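Side-chain contacts in amidase (Bacillus anthracis, PDB 5EWQ), which probably hydrolyses amides to carboxylic acids and ammonia, as a member of the amidase signature family: residues E326-V331 with M450-E455; I315-S320 with K337-A342; E66-Y71 with F161-A166; A48-L53 with A217-G222; E258-A263 with V357-T362. All coordinates share one frame; numbering follows the deposited sequence.

Contact 1. Residues E326-V331 with M450-E455; sequences ENRKAV and MINNEE
R328 reaches across to the end of strand 447-451 of the central mixed sheet of the amidase fold and the turn after it, where I451, N452 and E454 meet its guanidinium. The charged part is a salt bridge: NH1 of R328 lies 3.5 Å from OE2 of E454, and the two side chains approach from opposite directions. E454 is extended beyond CG, and its carboxylate plane is turned 51° from the guanidinium plane. OE2 is nearer to NH1 than to NH2 of R328, so the bridge is a long single contact and not a flat two-bond clasp. The polar packing comes from N452. Its ND2 sits 3.8 Å above one face of the R328 guanidinium, offset toward the rim, with the amide standing almost upright on that group (planes 78° apart). Both groups carry N-H donors, so this is packing over a face; OD1 of N452 is instead held by the backbone N of G481 in strand 479-485. Bends at chi2 and chi3 carry the arginine chain into this position, and V480 of the same strand touches it. The remaining touch is a methyl: CG2 of I451 lies 4.0 Å from NH1 of R328, oblique to the guanidinium.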
# COMPACT_ATOMS: atom_id res chain seq x y z
N GLU A 326 8.08 14.13 -24.04
CA GLU A 326 6.86 14.69 -24.61
C GLU A 326 5.62 13.97 -24.08
O GLU A 326 4.51 14.50 -24.15
CB GLU A 326 6.90 14.62 -26.13
N ASN A 327 5.82 12.76 -23.56
CA ASN A 327 4.72 11.96 -23.05
C ASN A 327 4.21 12.48 -21.70
O ASN A 327 3.00 12.55 -21.48
CB ASN A 327 5.16 10.50 -22.90
CG ASN A 327 4.07 9.52 -23.29
OD1 ASN A 327 3.20 9.83 -24.10
ND2 ASN A 327 4.11 8.33 -22.70
N ARG A 328 5.13 12.85 -20.82
CA ARG A 328 4.75 13.33 -19.49
C ARG A 328 4.84 14.85 -19.37
O ARG A 328 4.64 15.40 -18.28
CB ARG A 328 5.64 12.69 -18.41
CG ARG A 328 5.54 11.17 -18.31
CD ARG A 328 5.72 10.72 -16.87
NE ARG A 328 6.61 9.57 -16.75
CZ ARG A 328 7.89 9.65 -16.39
NH1 ARG A 328 8.42 10.84 -16.12
NH2 ARG A 328 8.63 8.56 -16.31
N LYS A 329 5.15 15.52 -20.47
CA LYS A 329 5.32 16.97 -20.46
C LYS A 329 4.04 17.70 -20.09
O LYS A 329 4.07 18.70 -19.37
CB LYS A 329 5.82 17.45 -21.83
N ALA A 330 2.91 17.20 -20.58
CA ALA A 330 1.62 17.83 -20.32
C ALA A 330 1.17 17.60 -18.88
O ALA A 330 0.57 18.48 -18.26
CB ALA A 330 0.57 17.30 -21.29
N VAL A 331 1.45 16.42 -18.35
CA VAL A 331 1.07 16.07 -16.99
C VAL A 331 1.90 16.84 -15.97
O VAL A 331 1.37 17.39 -15.00
CB VAL A 331 1.22 14.56 -16.73
CG1 VAL A 331 0.78 14.22 -15.32
CG2 VAL A 331 0.43 13.77 -17.75
N MSE A 450 7.36 14.91 -6.20
CA MSE A 450 8.08 14.19 -7.24
C MSE A 450 7.11 13.54 -8.22
O MSE A 450 5.91 13.44 -7.95
CB MSE A 450 8.98 13.12 -6.62
CG MSE A 450 8.27 11.78 -6.40
SE MSE A 450 9.33 10.50 -5.38
CE MSE A 450 8.99 11.20 -3.60
N ILE A 451 7.63 13.10 -9.36
CA ILE A 451 6.84 12.34 -10.32
C ILE A 451 7.10 10.84 -10.13
O ILE A 451 8.23 10.39 -10.23
CB ILE A 451 7.16 12.73 -11.77
CG1 ILE A 451 6.78 14.19 -12.01
CG2 ILE A 451 6.43 11.83 -12.74
CD1 ILE A 451 6.99 14.65 -13.44
N ASN A 452 6.03 10.10 -9.85
CA ASN A 452 6.12 8.66 -9.58
C ASN A 452 7.09 8.34 -8.45
O ASN A 452 7.02 8.93 -7.38
CB ASN A 452 6.51 7.90 -10.85
CG ASN A 452 5.48 8.04 -11.96
OD1 ASN A 452 4.30 8.28 -11.70
ND2 ASN A 452 5.93 7.89 -13.20
N ASN A 453 8.01 7.41 -8.70
CA ASN A 453 8.94 6.97 -7.66
C ASN A 453 10.40 7.27 -7.99
O ASN A 453 11.29 6.46 -7.72
CB ASN A 453 8.77 5.48 -7.40
CG ASN A 453 9.11 4.63 -8.62
OD1 ASN A 453 8.94 5.07 -9.76
ND2 ASN A 453 9.61 3.43 -8.38
N GLU A 454 10.65 8.45 -8.56
CA GLU A 454 11.99 8.82 -8.99
C GLU A 454 12.92 9.15 -7.82
O GLU A 454 14.13 8.93 -7.91
CB GLU A 454 11.93 10.00 -9.96
CG GLU A 454 11.21 9.68 -11.26
CD GLU A 454 11.06 10.90 -12.16
OE1 GLU A 454 11.53 11.99 -11.77
OE2 GLU A 454 10.48 10.76 -13.25
N GLU A 455 12.36 9.68 -6.74
CA GLU A 455 13.17 10.07 -5.58
C GLU A 455 12.59 9.52 -4.28
O GLU A 455 12.06 10.28 -3.46
CB GLU A 455 13.28 11.59 -5.50
CG GLU A 455 13.86 12.25 -6.74
CD GLU A 455 15.30 11.86 -7.00
OE1 GLU A 455 16.03 11.58 -6.03
OE2 GLU A 455 15.70 11.82 -8.18

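Contact 2. Residues I315-S320 with K337-A342; sequences IGLLFS and KDLQDA
A beta-alpha-beta unit, strand 314-317, helix 329-341 and strand 345-347, has its inner packing here: I315 and L317 of the first strand meet L339 of the helix that crosses over to the second. The two strand residues are two positions apart, so both side chains leave the same face of the sheet and point to the helix. A single methyl serves both of them. CD1 of L339 lies 4.3 Å from CG2 of I315 and 4.5 Å from CD1 of L317, while those two strand methyls are themselves 4.6 Å apart, so that three methyls form a nearly equilateral triangle. In L339 CD1 is anti to CA (chi2 179°), and this branch extends toward the strand. The contact is wholly apolar and all three residues are buried. Polar side chains belong to other parts of the helix: K337 and D341, one turn apart, form a rather long salt bridge, NZ to OD1 3.5 Å, and D338 pairs with K334. L346 of strand 345-347 touches both L317 and L339, which brings the third element of the unit into the same apolar layer. Beside it, I315 also packs on V449 of the parallel strand 447-451, while R336, one turn earlier in the helix, lies against L317.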
# COMPACT_ATOMS: atom_id res chain seq x y z
N ILE A 315 6.43 24.39 -1.68
CA ILE A 315 6.73 23.05 -2.18
C ILE A 315 7.91 23.07 -3.14
O ILE A 315 7.91 23.79 -4.14
CB ILE A 315 5.51 22.43 -2.90
CG1 ILE A 315 4.37 22.16 -1.91
CG2 ILE A 315 5.91 21.14 -3.59
CD1 ILE A 315 3.41 23.31 -1.74
N GLY A 316 8.92 22.26 -2.84
CA GLY A 316 10.09 22.15 -3.69
C GLY A 316 9.94 21.04 -4.71
O GLY A 316 9.74 19.87 -4.36
N LEU A 317 10.04 21.40 -5.99
CA LEU A 317 9.86 20.44 -7.07
C LEU A 317 11.09 19.55 -7.25
O LEU A 317 12.23 20.03 -7.21
CB LEU A 317 9.55 21.16 -8.38
CG LEU A 317 8.09 21.51 -8.69
CD1 LEU A 317 7.50 22.46 -7.66
CD2 LEU A 317 7.98 22.10 -10.08
N LEU A 318 10.86 18.26 -7.44
CA LEU A 318 11.94 17.30 -7.67
C LEU A 318 11.95 16.85 -9.13
O LEU A 318 12.58 15.85 -9.47
CB LEU A 318 11.80 16.10 -6.74
CG LEU A 318 11.80 16.42 -5.24
CD1 LEU A 318 11.77 15.14 -4.42
CD2 LEU A 318 12.99 17.28 -4.88
N PHE A 319 11.24 17.59 -9.97
CA PHE A 319 11.18 17.28 -11.40
C PHE A 319 11.22 18.55 -12.23
O PHE A 319 10.83 19.62 -11.76
CB PHE A 319 9.92 16.47 -11.73
CG PHE A 319 8.64 17.22 -11.48
CD1 PHE A 319 8.02 17.18 -10.24
CD2 PHE A 319 8.04 17.94 -12.50
CE1 PHE A 319 6.84 17.86 -10.02
CE2 PHE A 319 6.86 18.63 -12.28
CZ PHE A 319 6.26 18.59 -11.04
N SER A 320 11.68 18.43 -13.47
CA SER A 320 11.72 19.56 -14.39
C SER A 320 10.87 19.28 -15.62
O SER A 320 11.03 18.25 -16.28
CB SER A 320 13.16 19.88 -14.80
OG SER A 320 13.81 18.72 -15.30
N LYS A 337 0.92 23.99 -12.40
CA LYS A 337 -0.24 24.87 -12.48
C LYS A 337 -1.18 24.68 -11.30
O LYS A 337 -1.54 25.65 -10.63
CB LYS A 337 -1.00 24.64 -13.79
CG LYS A 337 -2.30 25.42 -13.90
CD LYS A 337 -3.01 25.14 -15.22
CE LYS A 337 -4.37 25.81 -15.26
NZ LYS A 337 -4.28 27.29 -15.09
N ASP A 338 -1.55 23.43 -11.04
CA ASP A 338 -2.46 23.11 -9.94
C ASP A 338 -1.89 23.51 -8.59
O ASP A 338 -2.64 23.91 -7.69
CB ASP A 338 -2.80 21.62 -9.95
CG ASP A 338 -3.64 21.22 -11.15
OD1 ASP A 338 -4.42 22.06 -11.64
OD2 ASP A 338 -3.52 20.06 -11.61
N LEU A 339 -0.58 23.41 -8.44
CA LEU A 339 0.09 23.83 -7.21
C LEU A 339 0.06 25.35 -7.09
O LEU A 339 -0.19 25.89 -6.01
CB LEU A 339 1.53 23.32 -7.17
CG LEU A 339 1.72 21.82 -6.91
CD1 LEU A 339 3.19 21.45 -6.93
CD2 LEU A 339 1.08 21.42 -5.59
N GLN A 340 0.32 26.03 -8.20
CA GLN A 340 0.29 27.49 -8.23
C GLN A 340 -1.14 28.01 -8.11
O GLN A 340 -1.39 29.00 -7.43
CB GLN A 340 0.93 28.01 -9.52
CG GLN A 340 2.43 27.85 -9.58
CD GLN A 340 3.01 28.25 -10.92
OE1 GLN A 340 2.30 28.29 -11.93
NE2 GLN A 340 4.30 28.54 -10.95
N ASP A 341 -2.07 27.33 -8.78
CA ASP A 341 -3.47 27.74 -8.78
C ASP A 341 -4.08 27.61 -7.39
O ASP A 341 -5.02 28.32 -7.04
CB ASP A 341 -4.27 26.90 -9.78
CG ASP A 341 -5.31 27.71 -10.53
OD1 ASP A 341 -5.45 27.51 -11.75
OD2 ASP A 341 -5.98 28.56 -9.90
N ALA A 342 -3.53 26.70 -6.59
CA ALA A 342 -3.98 26.52 -5.21
C ALA A 342 -3.35 27.56 -4.30
O ALA A 342 -3.78 27.74 -3.16
CB ALA A 342 -3.65 25.11 -4.73

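Contact 3. Residues E66-Y71 with F161-A166; sequences ELTSIY and FVLGKA
With OG1 of T68 beside its own backbone N (chi1 -56°), the hydroxyl faces F161 and the methyl CG2 is turned to L163; with CG between its backbone N and carbonyl carbon (chi1 72°), F161 brings the CZ end of its ring to the hydroxyl. These side chains seat helix 64-79 on strand 161-166 of the large mixed sheet of the amidase fold. The two short segments run nearly parallel, 9° apart in direction, with their axes 10.6 Å from each other. OG1 of T68 lies near the plane of the F161 ring, at its edge, 3.4 Å from CZ. The hydroxyl is not left without a polar partner in this buried place, because it bonds back to the carbonyl O of Y64 one turn earlier in the helix. L163 divides its two methyls between neighbouring turns of the helix: CD1 lies 3.8 Å from CG2 of T68, the two side chains sliding past each other in opposite directions, and CD2 goes to Y71. P118 of the adjacent strand 118-122 touches F161, L163 and Y71 alike, while A99 of helix 95-104 packs on T68. At Y71 it is the CB, 3.9 Å from CD2 of L163, that makes the closest approach.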
# COMPACT_ATOMS: atom_id res chain seq x y z
N GLU A 66 -24.76 -5.29 2.50
CA GLU A 66 -24.89 -4.97 1.09
C GLU A 66 -23.58 -4.45 0.52
O GLU A 66 -23.20 -4.79 -0.60
CB GLU A 66 -26.00 -3.94 0.88
CG GLU A 66 -27.41 -4.46 1.11
CD GLU A 66 -28.46 -3.39 0.95
OE1 GLU A 66 -28.51 -2.48 1.81
OE2 GLU A 66 -29.23 -3.44 -0.03
N LEU A 67 -22.90 -3.62 1.30
CA LEU A 67 -21.62 -3.04 0.89
C LEU A 67 -20.58 -4.13 0.64
O LEU A 67 -19.83 -4.07 -0.33
CB LEU A 67 -21.12 -2.05 1.94
CG LEU A 67 -19.79 -1.36 1.64
CD1 LEU A 67 -19.89 -0.53 0.37
CD2 LEU A 67 -19.36 -0.50 2.82
N THR A 68 -20.54 -5.11 1.54
CA THR A 68 -19.61 -6.22 1.41
C THR A 68 -19.97 -7.10 0.21
O THR A 68 -19.10 -7.59 -0.49
CB THR A 68 -19.59 -7.08 2.69
OG1 THR A 68 -19.26 -6.25 3.82
CG2 THR A 68 -18.56 -8.20 2.58
N SER A 69 -21.27 -7.27 -0.01
CA SER A 69 -21.77 -8.11 -1.10
C SER A 69 -21.35 -7.56 -2.46
O SER A 69 -20.98 -8.32 -3.36
CB SER A 69 -23.29 -8.22 -1.04
OG SER A 69 -23.91 -6.97 -1.30
N ILE A 70 -21.40 -6.24 -2.61
CA ILE A 70 -21.03 -5.59 -3.86
C ILE A 70 -19.56 -5.83 -4.20
O ILE A 70 -19.22 -6.20 -5.32
CB ILE A 70 -21.30 -4.07 -3.81
CG1 ILE A 70 -22.79 -3.80 -3.62
CG2 ILE A 70 -20.79 -3.39 -5.07
CD1 ILE A 70 -23.13 -2.33 -3.49
N TYR A 71 -18.70 -5.62 -3.21
CA TYR A 71 -17.26 -5.81 -3.39
C TYR A 71 -16.92 -7.25 -3.76
O TYR A 71 -16.16 -7.49 -4.70
CB TYR A 71 -16.51 -5.39 -2.13
CG TYR A 71 -16.51 -3.90 -1.90
CD1 TYR A 71 -16.28 -3.02 -2.95
CD2 TYR A 71 -16.74 -3.37 -0.64
CE1 TYR A 71 -16.28 -1.65 -2.75
CE2 TYR A 71 -16.75 -2.01 -0.43
CZ TYR A 71 -16.52 -1.15 -1.49
OH TYR A 71 -16.52 0.21 -1.29
N PHE A 161 -13.20 -4.22 9.52
CA PHE A 161 -12.91 -5.64 9.42
C PHE A 161 -12.16 -5.95 8.12
O PHE A 161 -12.31 -5.23 7.13
CB PHE A 161 -14.19 -6.47 9.50
CG PHE A 161 -15.06 -6.37 8.28
CD1 PHE A 161 -15.92 -5.29 8.11
CD2 PHE A 161 -15.03 -7.36 7.31
CE1 PHE A 161 -16.72 -5.20 6.99
CE2 PHE A 161 -15.83 -7.27 6.18
CZ PHE A 161 -16.68 -6.19 6.02
N VAL A 162 -11.37 -7.01 8.13
CA VAL A 162 -10.59 -7.39 6.96
C VAL A 162 -11.45 -8.13 5.94
O VAL A 162 -11.88 -9.26 6.18
CB VAL A 162 -9.38 -8.26 7.34
CG1 VAL A 162 -8.56 -8.58 6.10
CG2 VAL A 162 -8.53 -7.56 8.38
N LEU A 163 -11.69 -7.49 4.80
CA LEU A 163 -12.47 -8.09 3.72
C LEU A 163 -11.70 -9.23 3.07
O LEU A 163 -12.27 -10.28 2.76
CB LEU A 163 -12.84 -7.04 2.68
CG LEU A 163 -13.55 -7.55 1.42
CD1 LEU A 163 -14.89 -8.17 1.77
CD2 LEU A 163 -13.72 -6.42 0.41
N GLY A 164 -10.41 -9.02 2.85
CA GLY A 164 -9.55 -10.02 2.23
C GLY A 164 -8.11 -9.55 2.14
O GLY A 164 -7.72 -8.59 2.80
N LYS A 165 -7.32 -10.24 1.33
CA LYS A 165 -5.91 -9.88 1.17
C LYS A 165 -5.55 -9.62 -0.29
O LYS A 165 -6.12 -10.22 -1.20
CB LYS A 165 -5.02 -10.97 1.76
CG LYS A 165 -5.14 -11.09 3.27
CD LYS A 165 -4.17 -12.10 3.85
CE LYS A 165 -4.26 -12.11 5.37
NZ LYS A 165 -3.35 -13.11 5.99
N ALA A 166 -4.61 -8.70 -0.49
CA ALA A 166 -4.27 -8.23 -1.83
C ALA A 166 -3.01 -8.89 -2.38
O ALA A 166 -2.12 -9.27 -1.62
CB ALA A 166 -4.10 -6.73 -1.82

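Contact 4. Residues A48-L53 with A217-G222; sequences ATVDEL and APLAVG
P218 meets L53 first: CG of the proline ring is 4.3 Å from CD1 of the leucine, which hangs from the first full turn of helix 50-58. CD1 of L53 is anti to CA (chi2 177°), which carries it out to the ring. The proline lies where the chain enters the central sheet; P118 of the neighbouring strand 118-122 also touches it. One residue later comes L219, whose CG stands beside its backbone N (chi1 -55°). Its CD2 lies 4.1 Å from CG2 of V50, and the two side chains cross at about a right angle. On its other contacts L219 packs against D272 and L276 of helix 270-280. D272 also accepts from the backbone N of V50, tying the start of helix 50-58 to that same helix. T49 is the N-cap of helix 50-58; its OG1 accepts a weak bond from E52 N. From A220 onward the strand continues through the sheet and takes no part in the contact. Everything that meets between the two segments is aliphatic and buried, consistent with hydrophobic packing with no directional bond between them; the hydrogen bond from V50 N goes to D272, outside both.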
# COMPACT_ATOMS: atom_id res chain seq x y z
N ALA A 48 -17.34 6.13 -4.54
CA ALA A 48 -17.84 6.92 -3.42
C ALA A 48 -16.88 6.85 -2.24
O ALA A 48 -16.34 5.78 -1.94
CB ALA A 48 -19.23 6.45 -3.00
N THR A 49 -16.65 7.98 -1.59
CA THR A 49 -15.74 8.04 -0.45
C THR A 49 -16.35 7.37 0.77
O THR A 49 -17.52 6.98 0.76
CB THR A 49 -15.37 9.49 -0.10
OG1 THR A 49 -16.52 10.17 0.41
CG2 THR A 49 -14.85 10.22 -1.32
N VAL A 50 -15.56 7.23 1.83
CA VAL A 50 -16.02 6.59 3.06
C VAL A 50 -17.14 7.39 3.71
O VAL A 50 -18.14 6.82 4.15
CB VAL A 50 -14.86 6.42 4.06
CG1 VAL A 50 -15.37 5.85 5.38
CG2 VAL A 50 -13.78 5.53 3.48
N ASP A 51 -16.98 8.71 3.75
CA ASP A 51 -17.99 9.59 4.33
C ASP A 51 -19.32 9.48 3.60
O ASP A 51 -20.39 9.57 4.21
CB ASP A 51 -17.50 11.04 4.32
CG ASP A 51 -16.38 11.29 5.31
OD1 ASP A 51 -16.51 10.85 6.47
OD2 ASP A 51 -15.37 11.92 4.93
N GLU A 52 -19.26 9.29 2.28
CA GLU A 52 -20.46 9.15 1.47
C GLU A 52 -21.13 7.80 1.69
O GLU A 52 -22.35 7.68 1.63
CB GLU A 52 -20.14 9.34 -0.01
CG GLU A 52 -19.60 10.72 -0.35
CD GLU A 52 -19.24 10.87 -1.81
OE1 GLU A 52 -19.57 9.95 -2.60
OE2 GLU A 52 -18.62 11.89 -2.18
N LEU A 53 -20.31 6.78 1.96
CA LEU A 53 -20.83 5.44 2.23
C LEU A 53 -21.57 5.40 3.56
O LEU A 53 -22.54 4.66 3.72
CB LEU A 53 -19.70 4.41 2.22
CG LEU A 53 -19.04 4.12 0.87
CD1 LEU A 53 -17.89 3.13 1.04
CD2 LEU A 53 -20.07 3.59 -0.12
N ALA A 217 -12.65 -2.52 -2.84
CA ALA A 217 -12.62 -2.18 -1.43
C ALA A 217 -12.50 -0.67 -1.26
O ALA A 217 -11.92 0.00 -2.12
CB ALA A 217 -11.46 -2.89 -0.73
N PRO A 218 -13.05 -0.12 -0.17
CA PRO A 218 -12.95 1.32 0.08
C PRO A 218 -11.53 1.71 0.47
O PRO A 218 -11.02 2.74 0.01
CB PRO A 218 -13.92 1.56 1.24
CG PRO A 218 -14.72 0.30 1.37
CD PRO A 218 -13.84 -0.80 0.88
N LEU A 219 -10.91 0.89 1.31
CA LEU A 219 -9.57 1.17 1.82
C LEU A 219 -8.67 -0.05 1.69
O LEU A 219 -9.15 -1.17 1.54
CB LEU A 219 -9.64 1.63 3.27
CG LEU A 219 -10.54 2.83 3.54
CD1 LEU A 219 -10.65 3.10 5.03
CD2 LEU A 219 -10.02 4.05 2.82
N ALA A 220 -7.36 0.17 1.76
CA ALA A 220 -6.40 -0.92 1.65
C ALA A 220 -5.12 -0.62 2.41
O ALA A 220 -4.75 0.54 2.59
CB ALA A 220 -6.09 -1.21 0.19
N VAL A 221 -4.44 -1.68 2.85
CA VAL A 221 -3.19 -1.54 3.58
C VAL A 221 -2.02 -2.09 2.76
O VAL A 221 -2.07 -3.23 2.29
CB VAL A 221 -3.23 -2.27 4.94
CG1 VAL A 221 -1.89 -2.16 5.64
CG2 VAL A 221 -4.34 -1.69 5.80
N GLY A 222 -0.98 -1.28 2.60
CA GLY A 222 0.21 -1.70 1.89
C GLY A 222 1.46 -1.56 2.73
O GLY A 222 1.44 -0.92 3.78

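Contact 5. Residues E258-A263 with V357-T362; sequences ETLDTA and VDNLQT
T259 opens the contact from the loop between strands 239-242 and 263-267 of the amidase fold, facing the start of helix 360-377. Its CB is 4.2 Å from CG2 of T362, an apolar touch between two threonines. The hydroxyl is engaged elsewhere, OG1 of T259 bonding to OE1 of E366 one turn farther along the helix, and F421 of helix 418-437 touches both threonines. L260 comes next. With CG beside the backbone N (chi1 -53°), its CD1 points to N359 and lies 3.4 Å from OD1, the side chains crossing obliquely. That amide oxygen also takes a weak bond from OG1 of T226, and L260 itself rests on T225 and T226. The T225-T226 stretch follows strand 219-223 and, as in relatives of the family, probably leads to the nucleophilic serine, so the packing is consistent with a place in the surroundings of the active site. D261 braces the loops instead: OD1 bonds to OG1 of T225 and to the backbone N of A257, while OD2 bonds to that of L256. At the start of the helix, D358 OD2 accepts twice from T362, from the backbone N at 3.1 Å and from the hydroxyl OG1 at 3.2 Å.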
# COMPACT_ATOMS: atom_id res chain seq x y z
N GLU A 258 13.72 -4.64 8.30
CA GLU A 258 13.09 -3.90 9.40
C GLU A 258 13.66 -2.49 9.57
O GLU A 258 13.07 -1.66 10.26
CB GLU A 258 13.23 -4.68 10.70
CG GLU A 258 12.52 -6.02 10.69
CD GLU A 258 12.69 -6.80 11.98
OE1 GLU A 258 12.15 -7.92 12.08
OE2 GLU A 258 13.38 -6.29 12.89
N THR A 259 14.80 -2.23 8.94
CA THR A 259 15.38 -0.90 8.91
C THR A 259 14.46 0.05 8.14
O THR A 259 14.28 1.21 8.53
CB THR A 259 16.77 -0.90 8.25
OG1 THR A 259 17.65 -1.75 8.99
CG2 THR A 259 17.36 0.51 8.21
N LEU A 260 13.86 -0.45 7.06
CA LEU A 260 13.07 0.38 6.17
C LEU A 260 11.59 0.01 6.15
O LEU A 260 10.75 0.80 5.71
CB LEU A 260 13.63 0.31 4.75
CG LEU A 260 15.12 0.61 4.59
CD1 LEU A 260 15.56 0.42 3.15
CD2 LEU A 260 15.43 2.03 5.07
N ASP A 261 11.27 -1.19 6.63
CA ASP A 261 9.90 -1.70 6.59
C ASP A 261 8.90 -0.78 7.28
O ASP A 261 9.17 -0.25 8.36
CB ASP A 261 9.82 -3.09 7.22
CG ASP A 261 10.44 -4.17 6.35
OD1 ASP A 261 10.57 -3.95 5.13
OD2 ASP A 261 10.80 -5.24 6.89
N THR A 262 7.74 -0.60 6.65
CA THR A 262 6.67 0.20 7.21
C THR A 262 5.34 -0.13 6.53
O THR A 262 5.32 -0.62 5.41
CB THR A 262 6.95 1.71 7.08
OG1 THR A 262 5.93 2.45 7.77
CG2 THR A 262 6.97 2.13 5.62
N ALA A 263 4.24 0.14 7.22
CA ALA A 263 2.91 -0.13 6.68
C ALA A 263 2.09 1.15 6.57
O ALA A 263 1.94 1.88 7.55
CB ALA A 263 2.19 -1.15 7.54
N VAL A 357 24.09 6.80 0.27
CA VAL A 357 22.84 6.23 0.75
C VAL A 357 22.60 4.86 0.12
O VAL A 357 22.11 4.76 -1.00
CB VAL A 357 21.64 7.15 0.46
CG1 VAL A 357 20.37 6.58 1.05
CG2 VAL A 357 21.91 8.55 1.00
N ASP A 358 22.96 3.81 0.85
CA ASP A 358 22.85 2.45 0.35
C ASP A 358 21.45 1.87 0.57
O ASP A 358 20.76 2.25 1.52
CB ASP A 358 23.90 1.55 1.01
CG ASP A 358 23.82 0.11 0.54
OD1 ASP A 358 24.50 -0.23 -0.45
OD2 ASP A 358 23.08 -0.68 1.17
N ASN A 359 21.05 0.96 -0.30
CA ASN A 359 19.75 0.32 -0.20
C ASN A 359 19.85 -1.20 -0.34
O ASN A 359 19.23 -1.95 0.42
CB ASN A 359 18.79 0.88 -1.26
CG ASN A 359 17.36 0.42 -1.05
OD1 ASN A 359 16.93 0.17 0.07
ND2 ASN A 359 16.62 0.31 -2.15
N LEU A 360 20.64 -1.64 -1.31
CA LEU A 360 20.75 -3.06 -1.64
C LEU A 360 21.45 -3.88 -0.55
O LEU A 360 20.94 -4.92 -0.13
CB LEU A 360 21.48 -3.24 -2.97
CG LEU A 360 20.84 -2.57 -4.18
CD1 LEU A 360 21.58 -2.93 -5.46
CD2 LEU A 360 19.36 -2.94 -4.29
N GLN A 361 22.61 -3.41 -0.11
CA GLN A 361 23.38 -4.11 0.91
C GLN A 361 22.61 -4.18 2.23
O GLN A 361 22.75 -5.13 2.99
CB GLN A 361 24.74 -3.44 1.13
CG GLN A 361 25.68 -3.56 -0.06
CD GLN A 361 27.04 -2.94 0.22
OE1 GLN A 361 27.24 -2.31 1.25
NE2 GLN A 361 27.98 -3.14 -0.70
N THR A 362 21.81 -3.15 2.49
CA THR A 362 20.96 -3.11 3.68
C THR A 362 19.93 -4.23 3.61
O THR A 362 19.55 -4.81 4.63
CB THR A 362 20.25 -1.75 3.81
OG1 THR A 362 21.21 -0.69 3.78
CG2 THR A 362 19.46 -1.68 5.11

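In the fold
Contacts 1 to 4 all reach the large mixed sheet, contacts 1 and 2 toward one end and contacts 3 and 4 in the other half. Contacts 1 and 2 have centres 12 Å apart, share helix 329-341 and meet where CD1 of I451 lies 3.6 Å from CD2 of F319. Contacts 3 and 4, centred 11 Å apart, join through Y71, which packs on P218, and through L67 against L53. Contact 5 lies about 29 Å from contact 4 between centres, yet G222 O reaches CB of A263 at 3.8 Å along neighbouring strands. As in other amidase-signature enzymes, the nucleophilic serine probably lies just beyond strand 219-223, close to where contact 5 meets T225 and T226.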